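Local coordinates for putative esterase (Sulfolobus solfataricus P2, PDB 2RAU), which is a calcium-binding protein of the alpha/beta-hydrolase clan and probably acts as an esterase or lipase, at residues Ser162-Lys167 against Leu286-Glu291; Glu291-Pro296 against Ile314-Ser319; Ile298-Glu303 against Ser344-Trp349. All blocks are in the same frame, centred on the assembly; numbering follows the deposited sequence.

Contact 1. Residues Ser162-Lys167 against Leu286-Glu291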
loop_
_atom_site.group_PDB
_atom_site.type_symbol
_atom_site.label_atom_id
_atom_site.label_comp_id
_atom_site.label_asym_id
_atom_site.label_seq_id
_atom_site.Cartn_x
_atom_site.Cartn_y
_atom_site.Cartn_z
ATOM N N SER A 162 -12.612 -9.464 1.623
ATOM C CA SER A 162 -13.762 -9.740 0.792
ATOM C C SER A 162 -14.274 -11.153 0.975
ATOM O O SER A 162 -15.454 -11.364 0.958
ATOM C CB SER A 162 -13.444 -9.498 -0.691
ATOM O OG SER A 162 -13.175 -8.140 -0.926
ATOM N N SER A 163 -13.385 -12.120 1.158
ATOM C CA SER A 163 -13.806 -13.491 1.348
ATOM C C SER A 163 -14.724 -13.631 2.577
ATOM O O SER A 163 -15.533 -14.559 2.637
ATOM C CB SER A 163 -12.596 -14.418 1.461
ATOM O OG SER A 163 -12.019 -14.374 2.746
ATOM N N LEU A 164 -14.602 -12.709 3.538
ATOM C CA LEU A 164 -15.365 -12.762 4.753
ATOM C C LEU A 164 -16.572 -11.844 4.749
ATOM O O LEU A 164 -17.551 -12.155 5.395
ATOM C CB LEU A 164 -14.480 -12.401 5.942
ATOM C CG LEU A 164 -13.340 -13.349 6.297
ATOM C CD1 LEU A 164 -12.364 -12.619 7.264
ATOM C CD2 LEU A 164 -13.853 -14.657 6.873
ATOM N N TYR A 165 -16.485 -10.701 4.060
ATOM C CA TYR A 165 -17.466 -9.649 4.163
ATOM C C TYR A 165 -18.029 -9.094 2.876
ATOM O O TYR A 165 -18.769 -8.125 2.928
ATOM C CB TYR A 165 -16.814 -8.484 4.895
ATOM C CG TYR A 165 -16.330 -8.814 6.297
ATOM C CD1 TYR A 165 -17.239 -9.094 7.299
ATOM C CD2 TYR A 165 -14.984 -8.799 6.626
ATOM C CE1 TYR A 165 -16.819 -9.356 8.582
ATOM C CE2 TYR A 165 -14.554 -9.059 7.909
ATOM C CZ TYR A 165 -15.478 -9.349 8.874
ATOM O OH TYR A 165 -15.096 -9.600 10.171
ATOM N N TRP A 166 -17.687 -9.670 1.722
ATOM C CA TRP A 166 -18.120 -9.101 0.449
ATOM C C TRP A 166 -19.619 -8.869 0.339
ATOM O O TRP A 166 -20.033 -7.830 -0.143
ATOM C CB TRP A 166 -17.616 -9.909 -0.771
ATOM C CG TRP A 166 -18.282 -11.213 -1.052
ATOM C CD1 TRP A 166 -17.898 -12.433 -0.621
ATOM C CD2 TRP A 166 -19.428 -11.429 -1.889
ATOM N NE1 TRP A 166 -18.737 -13.400 -1.113
ATOM C CE2 TRP A 166 -19.683 -12.809 -1.900
ATOM C CE3 TRP A 166 -20.274 -10.589 -2.603
ATOM C CZ2 TRP A 166 -20.735 -13.358 -2.585
ATOM C CZ3 TRP A 166 -21.309 -11.143 -3.294
ATOM C CH2 TRP A 166 -21.538 -12.512 -3.277
ATOM N N LYS A 167 -20.432 -9.801 0.849
ATOM C CA LYS A 167 -21.857 -9.726 0.656
ATOM C C LYS A 167 -22.419 -8.456 1.233
ATOM O O LYS A 167 -23.208 -7.822 0.577
ATOM C CB LYS A 167 -22.570 -10.949 1.234
ATOM C CG LYS A 167 -22.149 -12.225 0.509
ATOM C CD LYS A 167 -22.764 -13.492 1.115
ATOM C CE LYS A 167 -22.358 -14.752 0.338
ATOM N NZ LYS A 167 -22.963 -15.970 0.977
ATOM N N LEU A 286 -3.383 -20.227 7.503
ATOM C CA LEU A 286 -4.810 -19.805 7.393
ATOM C C LEU A 286 -5.381 -19.889 5.977
ATOM O O LEU A 286 -4.828 -19.321 5.028
ATOM C CB LEU A 286 -5.012 -18.361 7.892
ATOM C CG LEU A 286 -5.149 -18.091 9.386
ATOM C CD1 LEU A 286 -4.213 -18.953 10.264
ATOM C CD2 LEU A 286 -4.909 -16.622 9.572
ATOM N N LYS A 287 -6.498 -20.593 5.850
ATOM C CA LYS A 287 -7.175 -20.740 4.577
ATOM C C LYS A 287 -8.305 -19.708 4.501
ATOM O O LYS A 287 -9.127 -19.608 5.407
ATOM C CB LYS A 287 -7.730 -22.168 4.413
ATOM N N PHE A 288 -8.298 -18.915 3.436
ATOM C CA PHE A 288 -9.367 -17.979 3.138
ATOM C C PHE A 288 -10.127 -18.498 1.924
ATOM O O PHE A 288 -9.523 -18.907 0.935
ATOM C CB PHE A 288 -8.808 -16.595 2.838
ATOM C CG PHE A 288 -8.377 -15.842 4.048
ATOM C CD1 PHE A 288 -9.266 -15.040 4.721
ATOM C CD2 PHE A 288 -7.061 -15.901 4.504
ATOM C CE1 PHE A 288 -8.856 -14.298 5.848
ATOM C CE2 PHE A 288 -6.655 -15.173 5.627
ATOM C CZ PHE A 288 -7.559 -14.365 6.291
ATOM N N ASP A 289 -11.449 -18.458 1.982
ATOM C CA ASP A 289 -12.254 -18.981 0.893
ATOM C C ASP A 289 -12.508 -17.961 -0.215
ATOM O O ASP A 289 -13.406 -17.136 -0.114
ATOM C CB ASP A 289 -13.594 -19.501 1.444
ATOM C CG ASP A 289 -14.400 -20.282 0.398
ATOM O OD1 ASP A 289 -13.803 -20.712 -0.625
ATOM O OD2 ASP A 289 -15.627 -20.459 0.611
ATOM N N TYR A 290 -11.729 -18.038 -1.290
ATOM C CA TYR A 290 -11.890 -17.111 -2.413
ATOM C C TYR A 290 -12.903 -17.577 -3.426
ATOM O O TYR A 290 -13.197 -16.833 -4.376
ATOM C CB TYR A 290 -10.567 -16.916 -3.148
ATOM C CG TYR A 290 -9.461 -16.460 -2.261
ATOM C CD1 TYR A 290 -9.591 -15.315 -1.495
ATOM C CD2 TYR A 290 -8.272 -17.166 -2.195
ATOM C CE1 TYR A 290 -8.583 -14.891 -0.685
ATOM C CE2 TYR A 290 -7.250 -16.744 -1.392
ATOM C CZ TYR A 290 -7.405 -15.604 -0.638
ATOM O OH TYR A 290 -6.371 -15.203 0.172
ATOM N N GLU A 291 -13.428 -18.796 -3.229
ATOM C CA GLU A 291 -14.339 -19.400 -4.185
ATOM C C GLU A 291 -15.646 -18.585 -4.302
ATOM O O GLU A 291 -16.094 -18.296 -5.398
ATOM C CB GLU A 291 -14.585 -20.905 -3.868
HETATM O O HOH W 1 -12.664 -16.701 3.906
#
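Ser163, on helix 153-169, points its side chain at the loop residues Phe288, Asp289 and Tyr290. Its CB lies 3.2 Å from the carbonyl atom Asp289 O, a close van der Waals approach with no hydrogen bond. The same CB is 4.3 Å from Tyr290 CD1, approaching that ring obliquely. One bond further out, OG sits between the backbone N and the carbonyl carbon (chi1 79°). There it meets the edge of the Phe288 ring, with Ser163 OG 3.5 Å from Phe288 CD1. The hydroxyl is hydrogen-bonded to the backbone O of Asn160, in the preceding turn of the helix. It also accepts a hydrogen bond from a water, at 2.7 Å between Ser163 OG and the water oxygen. That water in turn accepts from the backbone of the loop, 2.9 Å from Asp289 N. One water thus bridges Ser163 and Asp289. A direct hydrogen bond between loop and helix joins Tyr290 OH to Asn160 OD1. Leu164 adds a smaller apolar touch at the ring edge, with its CD1 4.1 Å from Phe288 CE1. Asp289 itself forms an Asx turn: its OD1 accepts from Glu291 N.

The contact lies at the surface of the alpha/beta-hydrolase fold. It lays the loop before strand 297-302 against helix 153-169. Helix 123-141 flanks it, with Trp123 meeting the Phe288 ring edge-to-face and Ile127 touching both Leu164 and Phe288.

Contact 2. Residues Glu291-Pro296 against Ile314-Ser319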
loop_
_atom_site.group_PDB
_atom_site.type_symbol
_atom_site.label_atom_id
_atom_site.label_comp_id
_atom_site.label_asym_id
_atom_site.label_seq_id
_atom_site.Cartn_x
_atom_site.Cartn_y
_atom_site.Cartn_z
ATOM N N GLU A 291 -13.428 -18.796 -3.229
ATOM C CA GLU A 291 -14.339 -19.400 -4.185
ATOM C C GLU A 291 -15.646 -18.585 -4.302
ATOM O O GLU A 291 -16.094 -18.296 -5.398
ATOM C CB GLU A 291 -14.585 -20.905 -3.868
ATOM N N GLY A 292 -16.232 -18.132 -3.214
ATOM C CA GLY A 292 -17.539 -17.491 -3.376
ATOM C C GLY A 292 -17.669 -16.013 -3.706
ATOM O O GLY A 292 -18.785 -15.483 -3.677
ATOM N N ILE A 293 -16.560 -15.349 -4.026
ATOM C CA ILE A 293 -16.555 -13.892 -4.112
ATOM C C ILE A 293 -17.139 -13.476 -5.461
ATOM O O ILE A 293 -16.460 -13.514 -6.476
ATOM C CB ILE A 293 -15.138 -13.310 -3.869
ATOM C CG1 ILE A 293 -14.527 -13.897 -2.583
ATOM C CG2 ILE A 293 -15.164 -11.770 -3.826
ATOM C CD1 ILE A 293 -13.144 -13.343 -2.225
ATOM N N LEU A 294 -18.401 -13.071 -5.460
ATOM C CA LEU A 294 -19.083 -12.664 -6.683
ATOM C C LEU A 294 -19.109 -11.136 -6.793
ATOM O O LEU A 294 -20.162 -10.490 -6.770
ATOM C CB LEU A 294 -20.502 -13.247 -6.713
ATOM C CG LEU A 294 -20.589 -14.750 -6.404
ATOM C CD1 LEU A 294 -22.013 -15.087 -6.402
ATOM C CD2 LEU A 294 -19.765 -15.604 -7.380
ATOM N N VAL A 295 -17.927 -10.573 -6.893
ATOM C CA VAL A 295 -17.724 -9.143 -6.954
ATOM C C VAL A 295 -16.984 -8.841 -8.274
ATOM O O VAL A 295 -15.997 -9.516 -8.574
ATOM C CB VAL A 295 -16.852 -8.693 -5.714
ATOM C CG1 VAL A 295 -16.295 -7.312 -5.876
ATOM C CG2 VAL A 295 -17.664 -8.828 -4.395
ATOM N N PRO A 296 -17.466 -7.855 -9.071
ATOM C CA PRO A 296 -16.703 -7.378 -10.226
ATOM C C PRO A 296 -15.301 -6.980 -9.801
ATOM O O PRO A 296 -15.129 -6.239 -8.815
ATOM C CB PRO A 296 -17.480 -6.140 -10.675
ATOM C CG PRO A 296 -18.833 -6.414 -10.265
ATOM C CD PRO A 296 -18.731 -7.129 -8.953
ATOM N N ILE A 314 -7.053 -17.983 -8.869
ATOM C CA ILE A 314 -7.777 -17.878 -7.593
ATOM C C ILE A 314 -8.702 -16.642 -7.509
ATOM O O ILE A 314 -9.440 -16.494 -6.557
ATOM C CB ILE A 314 -6.779 -17.854 -6.402
ATOM N N LEU A 315 -8.696 -15.782 -8.526
ATOM C CA LEU A 315 -9.518 -14.559 -8.543
ATOM C C LEU A 315 -10.993 -14.762 -8.920
ATOM O O LEU A 315 -11.343 -15.752 -9.531
ATOM C CB LEU A 315 -8.932 -13.543 -9.529
ATOM C CG LEU A 315 -7.542 -12.964 -9.282
ATOM C CD1 LEU A 315 -7.186 -12.072 -10.458
ATOM C CD2 LEU A 315 -7.456 -12.216 -7.963
ATOM N N PRO A 316 -11.875 -13.822 -8.545
ATOM C CA PRO A 316 -13.280 -13.947 -8.960
ATOM C C PRO A 316 -13.478 -14.209 -10.469
ATOM O O PRO A 316 -12.619 -13.838 -11.269
ATOM C CB PRO A 316 -13.875 -12.608 -8.535
ATOM C CG PRO A 316 -13.049 -12.226 -7.339
ATOM C CD PRO A 316 -11.664 -12.653 -7.662
ATOM N N SER A 317 -14.596 -14.842 -10.839
ATOM C CA SER A 317 -14.865 -15.235 -12.237
ATOM C C SER A 317 -14.923 -14.022 -13.178
ATOM O O SER A 317 -14.452 -14.064 -14.315
ATOM C CB SER A 317 -16.163 -16.074 -12.338
ATOM N N ASN A 318 -15.517 -12.939 -12.701
ATOM C CA ASN A 318 -15.530 -11.663 -13.446
ATOM C C ASN A 318 -14.180 -11.165 -14.027
ATOM O O ASN A 318 -14.114 -10.644 -15.143
ATOM C CB ASN A 318 -15.966 -10.532 -12.490
ATOM C CG ASN A 318 -17.380 -10.729 -11.963
ATOM O OD1 ASN A 318 -17.613 -11.535 -11.030
ATOM N ND2 ASN A 318 -18.338 -9.983 -12.546
ATOM N N SER A 319 -13.130 -11.365 -13.241
ATOM C CA SER A 319 -11.937 -10.575 -13.314
ATOM C C SER A 319 -11.371 -10.193 -14.677
ATOM O O SER A 319 -11.120 -11.039 -15.504
ATOM C CB SER A 319 -10.875 -11.232 -12.441
ATOM O OG SER A 319 -11.403 -11.498 -11.151
#
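Pro316 overlaps the backbone of Ile293 and Val295 with one side of its ring. Two loops meet here, each leading into a parallel strand of the alpha/beta-hydrolase sheet. Loop 291-296 runs into strand 297-302. Loop 314-319 runs into strand 320-324. Pro316 CB stands 3.4 Å from Ile293 O and 3.8 Å from Val295 O, with both oxygens on the same side of it. The neighbouring Pro316 CG reaches the side chain of Ile293, 4.1 Å from its CG2 methyl. That methyl is anti to the backbone N of Ile293, and the two side chains meet at a slant.

Asn318 makes the second part of the contact. Its CG lies 3.8 Å from Pro296 CA, so the carboxamide rests against backbone at the Val295-Pro296 junction. Asn318 OD1 is 3.6 Å from Val295 O. Two oxygens meet here, and this is packing rather than a hydrogen bond. The carbonyl of Val295 instead accepts from the OG1 of Thr297. The other branch, Asn318 ND2, comes 4.3 Å from Pro296 CG. No hydrogen bond joins the two loops, and they are held by van der Waals contact.

Behind this pair, Ile293 and Val295 turn to Leu173 on strand 170-176, while Pro296 touches Trp349 of helix 338-353. Loop 314-319 is braced from within as well. Pro316 O accepts twice from one residue, from Ser319 N and from Ser319 OG. Both donors come from the same face of the carbonyl plane, and the hydroxyl bond, from Ser319 OG to Pro316 O, measures 2.6 Å.

Contact 3. Residues Ile298-Glu303 against Ser344-Trp349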
loop_
_atom_site.group_PDB
_atom_site.type_symbol
_atom_site.label_atom_id
_atom_site.label_comp_id
_atom_site.label_asym_id
_atom_site.label_seq_id
_atom_site.Cartn_x
_atom_site.Cartn_y
_atom_site.Cartn_z
ATOM N N ILE A 298 -11.163 -5.888 -11.196
ATOM C CA ILE A 298 -10.124 -5.532 -12.179
ATOM C C ILE A 298 -8.773 -5.763 -11.483
ATOM O O ILE A 298 -8.579 -5.376 -10.330
ATOM C CB ILE A 298 -10.307 -4.092 -12.783
ATOM C CG1 ILE A 298 -9.339 -3.869 -13.955
ATOM C CG2 ILE A 298 -10.224 -2.997 -11.684
ATOM C CD1 ILE A 298 -9.614 -2.611 -14.693
ATOM N N ALA A 299 -7.856 -6.442 -12.187
ATOM C CA ALA A 299 -6.547 -6.792 -11.639
ATOM C C ALA A 299 -5.478 -6.349 -12.599
ATOM O O ALA A 299 -5.525 -6.674 -13.774
ATOM C CB ALA A 299 -6.446 -8.306 -11.369
ATOM N N PHE A 300 -4.550 -5.547 -12.105
ATOM C CA PHE A 300 -3.388 -5.120 -12.884
ATOM C C PHE A 300 -2.159 -5.938 -12.463
ATOM O O PHE A 300 -1.917 -6.120 -11.275
ATOM C CB PHE A 300 -3.096 -3.641 -12.673
ATOM C CG PHE A 300 -4.172 -2.726 -13.185
ATOM C CD1 PHE A 300 -5.324 -2.514 -12.445
ATOM C CD2 PHE A 300 -4.015 -2.038 -14.382
ATOM C CE1 PHE A 300 -6.298 -1.666 -12.901
ATOM C CE2 PHE A 300 -4.985 -1.172 -14.836
ATOM C CZ PHE A 300 -6.115 -0.971 -14.091
ATOM N N VAL A 301 -1.392 -6.420 -13.439
ATOM C CA VAL A 301 -0.210 -7.241 -13.139
ATOM C C VAL A 301 1.024 -6.743 -13.917
ATOM O O VAL A 301 1.010 -6.652 -15.134
ATOM C CB VAL A 301 -0.512 -8.770 -13.328
ATOM C CG1 VAL A 301 -0.716 -9.141 -14.808
ATOM C CG2 VAL A 301 0.568 -9.608 -12.691
ATOM N N SER A 302 2.072 -6.382 -13.178
ATOM C CA SER A 302 3.322 -5.882 -13.746
ATOM C C SER A 302 4.059 -7.015 -14.514
ATOM O O SER A 302 4.176 -8.138 -14.027
ATOM C CB SER A 302 4.229 -5.275 -12.662
ATOM O OG SER A 302 4.589 -6.179 -11.626
ATOM N N GLU A 303 4.558 -6.706 -15.708
ATOM C CA GLU A 303 5.309 -7.700 -16.471
ATOM C C GLU A 303 6.581 -8.166 -15.776
ATOM O O GLU A 303 6.920 -9.335 -15.851
ATOM C CB GLU A 303 5.676 -7.155 -17.856
ATOM C CG GLU A 303 6.236 -8.226 -18.747
ATOM C CD GLU A 303 6.405 -7.775 -20.171
ATOM O OE1 GLU A 303 6.739 -6.596 -20.377
ATOM O OE2 GLU A 303 6.205 -8.612 -21.083
ATOM N N SER A 344 -6.185 6.110 -15.201
ATOM C CA SER A 344 -7.319 6.330 -16.096
ATOM C C SER A 344 -8.083 5.049 -16.394
ATOM O O SER A 344 -9.269 5.105 -16.639
ATOM C CB SER A 344 -6.863 6.957 -17.401
ATOM O OG SER A 344 -5.970 6.082 -18.105
ATOM N N VAL A 345 -7.412 3.899 -16.371
ATOM C CA VAL A 345 -8.072 2.620 -16.660
ATOM C C VAL A 345 -8.936 2.211 -15.465
ATOM O O VAL A 345 -10.061 1.736 -15.634
ATOM C CB VAL A 345 -7.033 1.495 -17.016
ATOM C CG1 VAL A 345 -7.763 0.150 -17.279
ATOM C CG2 VAL A 345 -6.181 1.934 -18.195
ATOM N N VAL A 346 -8.434 2.417 -14.240
ATOM C CA VAL A 346 -9.251 2.187 -13.053
ATOM C C VAL A 346 -10.508 3.113 -13.057
ATOM O O VAL A 346 -11.639 2.655 -12.834
ATOM C CB VAL A 346 -8.452 2.389 -11.738
ATOM C CG1 VAL A 346 -9.438 2.369 -10.524
ATOM C CG2 VAL A 346 -7.340 1.349 -11.571
ATOM N N LEU A 347 -10.331 4.390 -13.376
ATOM C CA LEU A 347 -11.457 5.323 -13.453
ATOM C C LEU A 347 -12.493 4.855 -14.473
ATOM O O LEU A 347 -13.671 4.903 -14.213
ATOM C CB LEU A 347 -10.976 6.723 -13.845
ATOM C CG LEU A 347 -11.988 7.886 -13.838
ATOM C CD1 LEU A 347 -12.498 8.102 -12.432
ATOM C CD2 LEU A 347 -11.388 9.196 -14.445
ATOM N N LYS A 348 -12.036 4.424 -15.638
ATOM C CA LYS A 348 -12.941 3.995 -16.681
ATOM C C LYS A 348 -13.698 2.753 -16.225
ATOM O O LYS A 348 -14.906 2.609 -16.476
ATOM C CB LYS A 348 -12.159 3.731 -17.964
ATOM C CG LYS A 348 -12.989 3.233 -19.095
ATOM C CD LYS A 348 -12.116 2.994 -20.331
ATOM N N TRP A 349 -12.983 1.828 -15.592
ATOM C CA TRP A 349 -13.608 0.627 -15.053
ATOM C C TRP A 349 -14.683 0.996 -14.026
ATOM O O TRP A 349 -15.786 0.446 -14.073
ATOM C CB TRP A 349 -12.553 -0.277 -14.416
ATOM C CG TRP A 349 -13.118 -1.528 -13.865
ATOM C CD1 TRP A 349 -13.380 -2.659 -14.537
ATOM C CD2 TRP A 349 -13.503 -1.760 -12.506
ATOM N NE1 TRP A 349 -13.900 -3.599 -13.692
ATOM C CE2 TRP A 349 -13.961 -3.077 -12.426
ATOM C CE3 TRP A 349 -13.436 -0.997 -11.339
ATOM C CZ2 TRP A 349 -14.423 -3.647 -11.219
ATOM C CZ3 TRP A 349 -13.907 -1.555 -10.139
ATOM C CH2 TRP A 349 -14.365 -2.872 -10.090
#
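Ile298 lies over one face of the Trp349 indole, and this pair carries much of the contact between strand 297-302 and helix 338-353. Ile298 CB stands 3.7 Å from the centroid of the five-membered ring. The line between them is only 6° off the ring normal, a nearly perpendicular CH-pi approach. The methyl CG2 covers the same face where the two rings are fused, 3.6 Å from Trp349 CD2. CD1 reaches the base of the indole, 3.8 Å from Trp349 CG, the atom that chi1 (-179°) sets anti to the backbone N. The two side chains run past each other in opposite directions.

Ile298 CD1 also touches Val345 one turn earlier in the helix, 4.2 Å from its CG1. It thereby joins the indole to the second cluster, built round Phe300. The outer part of the Phe300 ring lies against two adjacent valines. Phe300 CZ is 3.8 Å from Val345 CG1, and Phe300 CE1 is 3.5 Å from Val346 CG2. Both methyls approach the ring obliquely, whereas Val345 CB lies at its edge, in the ring plane. The contact is purely apolar, with no hydrogen bond between strand and helix.

The alternate residues Ile298 and Phe300 face the helix. The strand and helix segments run nearly antiparallel, at 167°, with axes 10.3 Å apart. This is helix-on-sheet packing of the kind that builds the alpha/beta-hydrolase core. Strand 297-302 lies between strands 170-176 and 320-324. From the first, Ile174 joins Ile298, Val346 and Trp349; from the second, Ile322 and Leu324 touch Phe300.

From the N terminus, helix 153-169 supplies the first half of contact 1. The chain then runs through strand 170-176 and a long excursion before contact 1 closes at 286-291. Contact 2 begins at once, sharing Glu291, and closes a short loop at 314-319. Contact 3 opens inside that loop, at 298-303, and closes beyond it at 344-349, so contacts 2 and 3 cross. Contact 1 precedes both. Trp166 packs on Gly292 and Val295, and Pro296 on Trp349. Contacts 1 and 3 stay about 11 Å apart at their nearest atoms. Contact 1 ties helix 153-169 to the loop before strand 297-302, contact 2 that loop to the one before strand 320-324, and contact 3 strand 297-302 to helix 338-353.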